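Local coordinates for type IV secretion protein Dot (Legionella pneumophila, PDB 6KS5) that is the deubiquitinase Ceg23, which regulates the association of polyubiquitin chains with the Legionella phagosome, at residues Asn33-Leu38 with Phe103-Trp108; Glu63-Phe68 with Asp325-Leu330. All blocks are in the same frame, centred on the assembly; numbering follows the deposited sequence.

Contact 1 of 2, residues Asn33-Leu38 with Phe103-Trp108; sequences NFALYL and FLLREW
Leu105 reaches from helix 95-112 with its two methyl groups and meets Phe34 and Ala35 of helix 29-40. Its side chain and that of Phe34 cross at about a right angle. CD1 of Leu105 lies 4.1 Å from CD2 of Phe34, while its other methyl, CD2, sits 4.2 Å from CE2 of the same ring. Both methyls thus come to the CD2-CE2 side of the phenyl group from the same side of its plane, CD1 obliquely. Phe34 has CG anti to its own nitrogen (chi1 -173°), which swings the ring out to meet them. Within its own helix, Leu38 lies against a face of the ring, with CG 4.1 Å above the plane and offset toward the rim. Ala35 adds a lighter touch: its CB comes to 4.4 Å from CD1 of Leu105, and the same small side chain also rests on Ser98 and Leu101, further back along helix 95-112. The closest CA atoms, those of Ala35 and Leu105, are 8.4 Å apart. All three touching residues are buried and the groups that meet are wholly apolar, which implies that the two segments meet through apolar packing alone, a light contact without polar pairing between them.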
ATOM      1  N   ASN A  33       2.470   8.504  -4.885  1.00 84.62           N
ATOM      2  CA  ASN A  33       2.674   8.437  -6.332  1.00 85.55           C
ATOM      3  C   ASN A  33       1.343   8.369  -7.075  1.00 87.71           C
ATOM      4  O   ASN A  33       1.124   9.093  -8.053  1.00 89.33           O
ATOM      5  CB  ASN A  33       3.533   7.221  -6.692  1.00 84.57           C
ATOM      6  CG  ASN A  33       5.018   7.476  -6.536  1.00 84.48           C
ATOM      7  OD1 ASN A  33       5.749   7.552  -7.520  1.00 83.25           O
ATOM      8  ND2 ASN A  33       5.477   7.575  -5.293  1.00 84.10           N
ATOM      9  N   PHE A  34       0.450   7.480  -6.636  1.00 84.50           N
ATOM     10  CA  PHE A  34      -0.863   7.396  -7.265  1.00 85.71           C
ATOM     11  C   PHE A  34      -1.660   8.673  -7.058  1.00 87.08           C
ATOM     12  O   PHE A  34      -2.425   9.079  -7.942  1.00 88.53           O
ATOM     13  CB  PHE A  34      -1.639   6.200  -6.712  1.00 84.77           C
ATOM     14  CG  PHE A  34      -2.934   5.939  -7.424  1.00 87.03           C
ATOM     15  CD1 PHE A  34      -2.965   5.825  -8.802  1.00 88.42           C
ATOM     16  CD2 PHE A  34      -4.120   5.804  -6.715  1.00 86.37           C
ATOM     17  CE1 PHE A  34      -4.150   5.584  -9.465  1.00 90.73           C
ATOM     18  CE2 PHE A  34      -5.312   5.562  -7.372  1.00 88.41           C
ATOM     19  CZ  PHE A  34      -5.325   5.452  -8.751  1.00 91.06           C
ATOM     20  N   ALA A  35      -1.485   9.324  -5.906  1.00 89.26           N
ATOM     21  CA  ALA A  35      -2.212  10.555  -5.629  1.00 89.06           C
ATOM     22  C   ALA A  35      -1.836  11.645  -6.623  1.00 90.63           C
ATOM     23  O   ALA A  35      -2.695  12.175  -7.336  1.00 92.27           O
ATOM     24  CB  ALA A  35      -1.942  11.010  -4.195  1.00 86.97           C
ATOM     25  N   LEU A  36      -0.546  11.984  -6.701  1.00 90.04           N
ATOM     26  CA  LEU A  36      -0.153  13.075  -7.584  1.00 90.62           C
ATOM     27  C   LEU A  36      -0.313  12.708  -9.053  1.00 92.89           C
ATOM     28  O   LEU A  36      -0.437  13.607  -9.889  1.00 94.35           O
ATOM     29  CB  LEU A  36       1.279  13.534  -7.279  1.00 88.98           C
ATOM     30  CG  LEU A  36       2.418  12.560  -6.975  1.00 86.54           C
ATOM     31  CD1 LEU A  36       2.793  11.715  -8.189  1.00 87.05           C
ATOM     32  CD2 LEU A  36       3.625  13.309  -6.417  1.00 85.01           C
ATOM     33  N   TYR A  37      -0.345  11.414  -9.384  1.00 91.25           N
ATOM     34  CA  TYR A  37      -0.724  11.014 -10.734  1.00 92.13           C
ATOM     35  C   TYR A  37      -2.173  11.378 -11.033  1.00 93.29           C
ATOM     36  O   TYR A  37      -2.497  11.761 -12.162  1.00 94.91           O
ATOM     37  CB  TYR A  37      -0.515   9.511 -10.924  1.00 91.68           C
ATOM     38  CG  TYR A  37      -1.167   8.961 -12.173  1.00 92.90           C
ATOM     39  CD1 TYR A  37      -0.576   9.127 -13.418  1.00 92.77           C
ATOM     40  CD2 TYR A  37      -2.375   8.276 -12.107  1.00 94.42           C
ATOM     41  CE1 TYR A  37      -1.167   8.626 -14.565  1.00 94.19           C
ATOM     42  CE2 TYR A  37      -2.975   7.773 -13.250  1.00 95.65           C
ATOM     43  CZ  TYR A  37      -2.367   7.951 -14.476  1.00 95.42           C
ATOM     44  OH  TYR A  37      -2.959   7.452 -15.617  1.00 96.12           O
ATOM     45  N   LEU A  38      -3.053  11.259 -10.041  1.00 95.54           N
ATOM     46  CA  LEU A  38      -4.453  11.608 -10.230  1.00 96.47           C
ATOM     47  C   LEU A  38      -4.668  13.111 -10.271  1.00 97.38           C
ATOM     48  O   LEU A  38      -5.670  13.567 -10.834  1.00 98.17           O
ATOM     49  CB  LEU A  38      -5.302  11.001  -9.110  1.00 95.88           C
ATOM     50  CG  LEU A  38      -5.579   9.499  -9.184  1.00 96.47           C
ATOM     51  CD1 LEU A  38      -6.587   9.119  -8.116  1.00 96.51           C
ATOM     52  CD2 LEU A  38      -6.080   9.113 -10.562  1.00 98.40           C
ATOM     53  N   PHE A 103      -3.566   8.809   2.942  1.00 84.88           N
ATOM     54  CA  PHE A 103      -4.237   8.167   4.067  1.00 81.60           C
ATOM     55  C   PHE A 103      -5.541   7.508   3.632  1.00 81.83           C
ATOM     56  O   PHE A 103      -5.836   6.371   4.019  1.00 82.14           O
ATOM     57  CB  PHE A 103      -4.502   9.185   5.177  1.00 80.27           C
ATOM     58  CG  PHE A 103      -3.262   9.674   5.865  1.00 79.34           C
ATOM     59  CD1 PHE A 103      -2.356   8.780   6.405  1.00 77.39           C
ATOM     60  CD2 PHE A 103      -3.012  11.030   5.990  1.00 80.20           C
ATOM     61  CE1 PHE A 103      -1.220   9.224   7.040  1.00 77.52           C
ATOM     62  CE2 PHE A 103      -1.873  11.476   6.626  1.00 79.89           C
ATOM     63  CZ  PHE A 103      -0.980  10.573   7.155  1.00 78.21           C
ATOM     64  N   LEU A 104      -6.344   8.214   2.839  1.00 81.97           N
ATOM     65  CA  LEU A 104      -7.645   7.673   2.464  1.00 83.42           C
ATOM     66  C   LEU A 104      -7.501   6.518   1.482  1.00 86.37           C
ATOM     67  O   LEU A 104      -8.260   5.542   1.547  1.00 85.55           O
ATOM     68  CB  LEU A 104      -8.515   8.778   1.879  1.00 82.26           C
ATOM     69  CG  LEU A 104      -8.569  10.039   2.739  1.00 82.49           C
ATOM     70  CD1 LEU A 104      -8.679  11.301   1.892  1.00 82.41           C
ATOM     71  CD2 LEU A 104      -9.722   9.929   3.711  1.00 79.35           C
ATOM     72  N   LEU A 105      -6.516   6.596   0.581  1.00 81.72           N
ATOM     73  CA  LEU A 105      -6.310   5.516  -0.378  1.00 82.99           C
ATOM     74  C   LEU A 105      -5.826   4.253   0.315  1.00 81.92           C
ATOM     75  O   LEU A 105      -6.201   3.146  -0.084  1.00 83.58           O
ATOM     76  CB  LEU A 105      -5.319   5.948  -1.456  1.00 84.67           C
ATOM     77  CG  LEU A 105      -5.805   6.987  -2.466  1.00 85.41           C
ATOM     78  CD1 LEU A 105      -4.629   7.682  -3.125  1.00 85.30           C
ATOM     79  CD2 LEU A 105      -6.704   6.344  -3.507  1.00 86.95           C
ATOM     80  N   ARG A 106      -5.002   4.393   1.360  1.00 84.77           N
ATOM     81  CA  ARG A 106      -4.502   3.218   2.068  1.00 82.42           C
ATOM     82  C   ARG A 106      -5.643   2.388   2.641  1.00 83.36           C
ATOM     83  O   ARG A 106      -5.548   1.156   2.704  1.00 82.64           O
ATOM     84  CB  ARG A 106      -3.537   3.635   3.179  1.00 79.49           C
ATOM     85  CG  ARG A 106      -3.164   2.492   4.115  1.00 77.61           C
ATOM     86  CD  ARG A 106      -2.093   2.872   5.121  1.00 75.55           C
ATOM     87  NE  ARG A 106      -0.763   2.967   4.529  1.00 76.97           N
ATOM     88  CZ  ARG A 106      -0.031   1.923   4.154  1.00 77.57           C
ATOM     89  NH1 ARG A 106      -0.500   0.690   4.293  1.00 77.64           N
ATOM     90  NH2 ARG A 106       1.173   2.113   3.635  1.00 77.78           N
ATOM     91  N   GLU A 107      -6.729   3.039   3.049  1.00 85.37           N
ATOM     92  CA  GLU A 107      -7.878   2.338   3.594  1.00 83.63           C
ATOM     93  C   GLU A 107      -8.997   2.146   2.581  1.00 86.21           C
ATOM     94  O   GLU A 107      -9.877   1.315   2.811  1.00 87.26           O
ATOM     95  CB  GLU A 107      -8.416   3.083   4.822  1.00 79.68           C
ATOM     96  CG  GLU A 107      -7.336   3.450   5.836  1.00 77.19           C
ATOM     97  CD  GLU A 107      -7.894   3.803   7.212  1.00 75.15           C
ATOM     98  OE1 GLU A 107      -9.115   3.656   7.426  1.00 75.48           O
ATOM     99  OE2 GLU A 107      -7.105   4.222   8.089  1.00 73.72           O
ATOM    100  N   TRP A 108      -8.980   2.871   1.465  1.00 80.31           N
ATOM    101  CA  TRP A 108     -10.048   2.734   0.480  1.00 82.68           C
ATOM    102  C   TRP A 108      -9.886   1.462  -0.346  1.00 86.34           C
ATOM    103  O   TRP A 108     -10.840   0.688  -0.500  1.00 88.10           O
ATOM    104  CB  TRP A 108     -10.077   3.960  -0.435  1.00 83.04           C
ATOM    105  CG  TRP A 108     -11.161   3.924  -1.462  1.00 84.16           C
ATOM    106  CD1 TRP A 108     -12.437   4.378  -1.319  1.00 82.74           C
ATOM    107  CD2 TRP A 108     -11.066   3.407  -2.796  1.00 86.87           C
ATOM    108  NE1 TRP A 108     -13.146   4.178  -2.481  1.00 85.29           N
ATOM    109  CE2 TRP A 108     -12.327   3.582  -3.402  1.00 87.90           C
ATOM    110  CE3 TRP A 108     -10.041   2.813  -3.535  1.00 89.94           C
ATOM    111  CZ2 TRP A 108     -12.589   3.184  -4.711  1.00 90.23           C
ATOM    112  CZ3 TRP A 108     -10.302   2.420  -4.835  1.00 92.55           C
ATOM    113  CH2 TRP A 108     -11.566   2.606  -5.408  1.00 92.71           C
TER

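Contact 2 of 2, residues Glu63-Phe68 with Asp325-Leu330; sequences EQLFEF and DPFIAL
Phe327 points its ring from helix 326-334 at helix 61-65, where it meets Leu65 and Gln64. The closely packed part is the buried side, where the ring has several apolar neighbours. CG of Leu65 lies 3.9 Å from CZ of Phe327, approaching obliquely, and CD1 of the same leucine is 4.0 Å from CE1 of Phe327, so the branch point and one methyl bear on the outer end of the ring. The other methyl, CD2 of Leu65, turns to Leu330, whose CD2 it meets at 4.0 Å; these two leucines cross at about a right angle. With chi1 at -176° the Phe327 ring extends away from its own backbone N and reaches helix 61-65. Phe103 of helix 95-112 meets the same ring edge-to-face and also touches Leu65, so that Leu65, Leu330 and Phe103 make this side a buried apolar cluster.

The outer side has far fewer partners: a single, partly exposed amide. Gln64 runs its extended chain past the ring and brings NE2 to 3.6 Å from CE2 of Phe327, at the ring edge and in its plane. The amide stands 86° from the ring plane, and the meeting is one of van der Waals contact. Ile328 is exposed, and its side chain turns off from helix 61-65. The arrangement is a plain helix-on-helix packing, in which helix 326-334, near the C-terminus, packs through Phe327 and Leu330 against helices 61-65 and 95-112.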
ATOM      1  N   GLU A  63     -11.270   7.913   8.695  1.00 90.84           N
ATOM      2  CA  GLU A  63     -12.476   8.403   9.347  1.00 90.23           C
ATOM      3  C   GLU A  63     -12.199   9.614  10.227  1.00 89.85           C
ATOM      4  O   GLU A  63     -13.123  10.388  10.500  1.00 90.35           O
ATOM      5  CB  GLU A  63     -13.125   7.275  10.150  1.00 89.99           C
ATOM      6  CG  GLU A  63     -13.658   6.151   9.268  1.00 92.41           C
ATOM      7  CD  GLU A  63     -14.333   5.057  10.059  1.00 92.07           C
ATOM      8  OE1 GLU A  63     -14.669   4.009   9.463  1.00 92.09           O
ATOM      9  OE2 GLU A  63     -14.533   5.250  11.276  1.00 91.34           O
ATOM     10  N   GLN A  64     -10.950   9.811  10.651  1.00 87.27           N
ATOM     11  CA  GLN A  64     -10.608  11.021  11.386  1.00 87.10           C
ATOM     12  C   GLN A  64     -10.476  12.225  10.462  1.00 90.09           C
ATOM     13  O   GLN A  64     -10.774  13.350  10.876  1.00 91.63           O
ATOM     14  CB  GLN A  64      -9.313  10.817  12.171  1.00 84.98           C
ATOM     15  CG  GLN A  64      -9.442   9.827  13.306  1.00 83.51           C
ATOM     16  CD  GLN A  64      -8.187   9.736  14.140  1.00 84.10           C
ATOM     17  OE1 GLN A  64      -7.682   8.644  14.409  1.00 83.89           O
ATOM     18  NE2 GLN A  64      -7.670  10.886  14.557  1.00 84.92           N
ATOM     19  N   LEU A  65     -10.039  12.015   9.221  1.00 88.79           N
ATOM     20  CA  LEU A  65      -9.920  13.106   8.262  1.00 90.79           C
ATOM     21  C   LEU A  65     -11.239  13.447   7.580  1.00 91.21           C
ATOM     22  O   LEU A  65     -11.311  14.464   6.880  1.00 93.04           O
ATOM     23  CB  LEU A  65      -8.873  12.770   7.193  1.00 91.65           C
ATOM     24  CG  LEU A  65      -7.400  12.711   7.605  1.00 90.58           C
ATOM     25  CD1 LEU A  65      -6.628  11.795   6.672  1.00 91.90           C
ATOM     26  CD2 LEU A  65      -6.782  14.103   7.632  1.00 91.00           C
ATOM     27  N   PHE A  66     -12.280  12.631   7.763  1.00 94.90           N
ATOM     28  CA  PHE A  66     -13.555  12.890   7.101  1.00 95.83           C
ATOM     29  C   PHE A  66     -14.241  14.143   7.624  1.00 96.57           C
ATOM     30  O   PHE A  66     -15.143  14.663   6.960  1.00 97.80           O
ATOM     31  CB  PHE A  66     -14.491  11.691   7.262  1.00 94.67           C
ATOM     32  CG  PHE A  66     -14.192  10.560   6.322  1.00 95.24           C
ATOM     33  CD1 PHE A  66     -13.506  10.787   5.138  1.00 97.23           C
ATOM     34  CD2 PHE A  66     -14.596   9.269   6.622  1.00 94.74           C
ATOM     35  CE1 PHE A  66     -13.228   9.747   4.272  1.00 98.76           C
ATOM     36  CE2 PHE A  66     -14.321   8.223   5.759  1.00 95.98           C
ATOM     37  CZ  PHE A  66     -13.637   8.464   4.581  1.00 97.72           C
ATOM     38  N   GLU A  67     -13.847  14.636   8.796  1.00 99.52           N
ATOM     39  CA  GLU A  67     -14.467  15.842   9.328  1.00100.32           C
ATOM     40  C   GLU A  67     -13.854  17.121   8.771  1.00102.27           C
ATOM     41  O   GLU A  67     -14.365  18.208   9.062  1.00103.09           O
ATOM     42  CB  GLU A  67     -14.397  15.839  10.858  1.00 99.31           C
ATOM     43  CG  GLU A  67     -13.015  16.070  11.441  1.00 99.93           C
ATOM     44  CD  GLU A  67     -13.071  16.389  12.925  1.00 99.85           C
ATOM     45  OE1 GLU A  67     -12.806  17.554  13.297  1.00101.11           O
ATOM     46  OE2 GLU A  67     -13.396  15.475  13.717  1.00 98.56           O
ATOM     47  N   PHE A  68     -12.784  17.026   7.979  1.00 96.13           N
ATOM     48  CA  PHE A  68     -12.224  18.187   7.305  1.00 98.64           C
ATOM     49  C   PHE A  68     -12.414  18.165   5.797  1.00100.47           C
ATOM     50  O   PHE A  68     -12.391  19.230   5.171  1.00102.21           O
ATOM     51  CB  PHE A  68     -10.725  18.319   7.614  1.00 99.19           C
ATOM     52  CG  PHE A  68     -10.393  18.144   9.064  1.00 98.00           C
ATOM     53  CD1 PHE A  68     -10.677  19.144   9.979  1.00 98.30           C
ATOM     54  CD2 PHE A  68      -9.797  16.977   9.515  1.00 96.60           C
ATOM     55  CE1 PHE A  68     -10.375  18.983  11.316  1.00 97.09           C
ATOM     56  CE2 PHE A  68      -9.491  16.812  10.849  1.00 95.41           C
ATOM     57  CZ  PHE A  68      -9.781  17.814  11.752  1.00 95.50           C
ATOM     58  N   ASP A 325       2.635  10.953  17.947  1.00 88.60           N
ATOM     59  CA  ASP A 325       1.837  10.607  16.787  1.00 93.55           C
ATOM     60  C   ASP A 325       1.652  11.580  15.602  1.00 99.96           C
ATOM     61  O   ASP A 325       0.616  12.163  15.322  1.00102.55           O
ATOM     62  CB  ASP A 325       0.520  10.000  17.200  1.00 92.95           C
ATOM     63  CG  ASP A 325       0.183   8.799  16.390  1.00 95.74           C
ATOM     64  OD1 ASP A 325       0.246   8.881  15.159  1.00 98.46           O
ATOM     65  OD2 ASP A 325      -0.122   7.764  16.981  1.00 95.06           O
ATOM     66  N   PRO A 326       2.685  11.661  14.835  1.00 90.02           N
ATOM     67  CA  PRO A 326       2.698  12.470  13.610  1.00 93.15           C
ATOM     68  C   PRO A 326       1.324  12.666  13.001  1.00 94.81           C
ATOM     69  O   PRO A 326       1.034  13.753  12.489  1.00 97.34           O
ATOM     70  CB  PRO A 326       3.628  11.670  12.688  1.00 95.87           C
ATOM     71  CG  PRO A 326       4.567  10.998  13.623  1.00 92.26           C
ATOM     72  CD  PRO A 326       3.747  10.639  14.832  1.00 89.25           C
ATOM     73  N   PHE A 327       0.448  11.667  13.068  1.00 89.88           N
ATOM     74  CA  PHE A 327      -0.875  11.848  12.488  1.00 90.96           C
ATOM     75  C   PHE A 327      -1.706  12.833  13.302  1.00 89.87           C
ATOM     76  O   PHE A 327      -2.385  13.694  12.731  1.00 90.79           O
ATOM     77  CB  PHE A 327      -1.597  10.510  12.364  1.00 89.86           C
ATOM     78  CG  PHE A 327      -2.931  10.618  11.690  1.00 88.08           C
ATOM     79  CD1 PHE A 327      -3.023  10.667  10.306  1.00 87.41           C
ATOM     80  CD2 PHE A 327      -4.091  10.700  12.437  1.00 84.69           C
ATOM     81  CE1 PHE A 327      -4.250  10.780   9.683  1.00 84.22           C
ATOM     82  CE2 PHE A 327      -5.318  10.816  11.823  1.00 81.43           C
ATOM     83  CZ  PHE A 327      -5.399  10.856  10.443  1.00 81.68           C
ATOM     84  N   ILE A 328      -1.666  12.732  14.636  1.00100.09           N
ATOM     85  CA  ILE A 328      -2.403  13.689  15.454  1.00 95.51           C
ATOM     86  C   ILE A 328      -1.777  15.073  15.362  1.00 97.49           C
ATOM     87  O   ILE A 328      -2.441  16.077  15.645  1.00 96.58           O
ATOM     88  CB  ILE A 328      -2.506  13.224  16.922  1.00 89.56           C
ATOM     89  CG1 ILE A 328      -1.162  13.331  17.647  1.00 89.34           C
ATOM     90  CG2 ILE A 328      -3.060  11.807  16.999  1.00 88.03           C
ATOM     91  CD1 ILE A 328      -0.910  14.686  18.286  1.00 86.66           C
ATOM     92  N   ALA A 329      -0.504  15.157  14.975  1.00 91.69           N
ATOM     93  CA  ALA A 329       0.061  16.447  14.606  1.00 94.33           C
ATOM     94  C   ALA A 329      -0.511  16.950  13.288  1.00 98.71           C
ATOM     95  O   ALA A 329      -0.464  18.153  13.013  1.00 98.20           O
ATOM     96  CB  ALA A 329       1.576  16.347  14.503  1.00 95.26           C
ATOM     97  N   LEU A 330      -1.014  16.045  12.442  1.00 97.28           N
ATOM     98  CA  LEU A 330      -1.628  16.474  11.188  1.00 96.39           C
ATOM     99  C   LEU A 330      -3.024  17.026  11.430  1.00 93.62           C
ATOM    100  O   LEU A 330      -3.396  18.064  10.868  1.00 91.85           O
ATOM    101  CB  LEU A 330      -1.679  15.319  10.185  1.00 96.06           C
ATOM    102  CG  LEU A 330      -2.541  15.570   8.942  1.00 92.73           C
ATOM    103  CD1 LEU A 330      -1.853  16.519   7.968  1.00 92.02           C
ATOM    104  CD2 LEU A 330      -2.878  14.258   8.271  1.00 92.33           C
TER

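How the contacts relate
Contact 1 lies about 9 Å from the centre of the chain and contact 2 about 19 Å, with some 16 Å between their own centres. Helix 95-112 joins them: Leu105 serves contact 1, while Phe103 and Leu104 reach the second, with CE2 of Phe103 3.4 Å from CD2 of Leu330 and CD2 of Leu104 3.6 Å from CE1 of Phe66. Along the chain the segments alternate, 33-38, 63-68, 103-108, then 325-330, so the two pairings cross in chain order. Helices 29-40, 61-65 and 95-112 follow one another, and helix 326-334 packs on 61-65 and 95-112, bringing the last modelled helix back against helices from the first third of the chain.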